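Local coordinates for citrate synthase (Thermotoga maritima, PDB 2P2W) that catalyses the condensation of oxaloacetate with acetyl-CoA and water to citrate and CoA, the entry step of the tricarboxylic acid cycle, at the interface of chains A and B. Sequence-based numbering; all coordinates share one arbitrary frame. Chains: chain A/B, Citrate synthase.

The interface of chains A and B. Residues chain A 11-12, 14, 177-178; chain B 346-347.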
loop_
_atom_site.group_PDB
_atom_site.type_symbol
_atom_site.label_atom_id
_atom_site.label_comp_id
_atom_site.label_asym_id
_atom_site.label_seq_id
_atom_site.Cartn_x
_atom_site.Cartn_y
_atom_site.Cartn_z
ATOM N N ILE A 11 -4.284 9.110 15.289
ATOM C CA ILE A 11 -4.878 9.403 13.992
ATOM C C ILE A 11 -6.358 9.048 13.885
ATOM O O ILE A 11 -6.990 9.310 12.860
ATOM C CB ILE A 11 -4.085 8.699 12.867
ATOM C CG1 ILE A 11 -4.151 7.178 13.032
ATOM C CG2 ILE A 11 -2.629 9.143 12.916
ATOM C CD1 ILE A 11 -5.192 6.495 12.167
ATOM N N CYS A 12 -6.915 8.462 14.941
ATOM C CA CYS A 12 -8.328 8.096 14.931
ATOM C C CYS A 12 -8.785 7.566 16.281
ATOM O O CYS A 12 -7.978 7.378 17.192
ATOM C CB CYS A 12 -8.592 7.012 13.878
ATOM S SG CYS A 12 -7.989 5.344 14.329
ATOM N N SER A 14 -10.792 4.388 18.068
ATOM C CA SER A 14 -11.089 3.003 17.744
ATOM C C SER A 14 -11.575 2.235 18.973
ATOM O O SER A 14 -11.132 2.452 20.096
ATOM C CB SER A 14 -9.818 2.353 17.195
ATOM O OG SER A 14 -10.107 1.011 16.800
ATOM N N ASP A 177 -3.795 -2.433 17.104
ATOM C CA ASP A 177 -3.883 -0.989 16.931
ATOM C C ASP A 177 -3.360 -0.481 15.583
ATOM O O ASP A 177 -3.468 -1.165 14.562
ATOM C CB ASP A 177 -3.141 -0.316 18.096
ATOM C CG ASP A 177 -3.593 1.112 18.341
ATOM O OD1 ASP A 177 -4.816 1.353 18.402
ATOM O OD2 ASP A 177 -2.715 1.989 18.486
ATOM N N ILE A 178 -2.778 0.716 15.583
ATOM C CA ILE A 178 -2.301 1.311 14.342
ATOM C C ILE A 178 -0.824 1.099 14.027
ATOM O O ILE A 178 -0.038 2.051 13.976
ATOM C CB ILE A 178 -2.620 2.821 14.308
ATOM C CG1 ILE A 178 -4.000 3.076 14.921
ATOM C CG2 ILE A 178 -2.604 3.321 12.871
ATOM C CD1 ILE A 178 -5.155 2.347 14.229
ATOM N N THR B 346 -0.793 5.906 16.577
ATOM C CA THR B 346 -1.677 5.167 17.459
ATOM C C THR B 346 -3.082 5.746 17.361
ATOM O O THR B 346 -3.375 6.528 16.458
ATOM C CB THR B 346 -1.184 5.223 18.921
ATOM O OG1 THR B 346 -2.008 4.378 19.732
ATOM C CG2 THR B 346 -1.231 6.651 19.452
ATOM N N SER B 347 -3.952 5.354 18.283
ATOM C CA SER B 347 -5.320 5.841 18.274
ATOM C C SER B 347 -5.782 6.112 19.691
ATOM O O SER B 347 -5.069 5.837 20.648
ATOM C CB SER B 347 -6.251 4.798 17.652
ATOM O OG SER B 347 -6.386 3.669 18.504
#
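The start of strand 346-349 of chain B lies between strand 10-14 of chain A and the chain A loop carrying A:Asp177 and A:Ile178, just ahead of helix 180-189. The basic unit of citrate synthases is a dimer whose C-terminal segments wrap around the partner, and this two-fold symmetric interface fits that pattern, its twin patch arising when the chains are exchanged. On the strand side, A:Ile11 N donates to B:Thr346 O at 3.0 Å; an angle of 161° at the hydrogen shows a nearly straight bond.

On the loop side, the carboxylate of A:Asp177 accepts two hydroxyls of the chain B strand. B:Ser347 OG donates to A:Asp177 OD1 at 2.8 Å, and OD1 accepts through its syn lone pair, on the side of the other oxygen. B:Thr346 OG1 donates to A:Asp177 OD2 at 2.8 Å, also on the syn side but 17° out of the carboxylate plane. Two hydroxyls from consecutive residues thus occupy both oxygens, which should fix the rotation of the carboxylate and probably disperse its negative charge. The hydroxyls reach it by different torsions: OG1 of B:Thr346 points away from its own backbone N, whereas OG of B:Ser347 sits between backbone N and carbonyl carbon (chi1 70°).

Apolar contacts line the strand between these polar ends. A:Ile178 CG1 lies 3.7 Å from B:Thr346 C, the carbonyl carbon, and also packs against B:Ser347 CB. The patch centre lies about 12 Å from A:His250, a predicted catalytic residue; the distance alone does not show a role for the partner's strand in catalysis. From the strand 10-14 side, the thiol sulfur SG of A:Cys12 meets B:Ser347 CB at 3.8 Å.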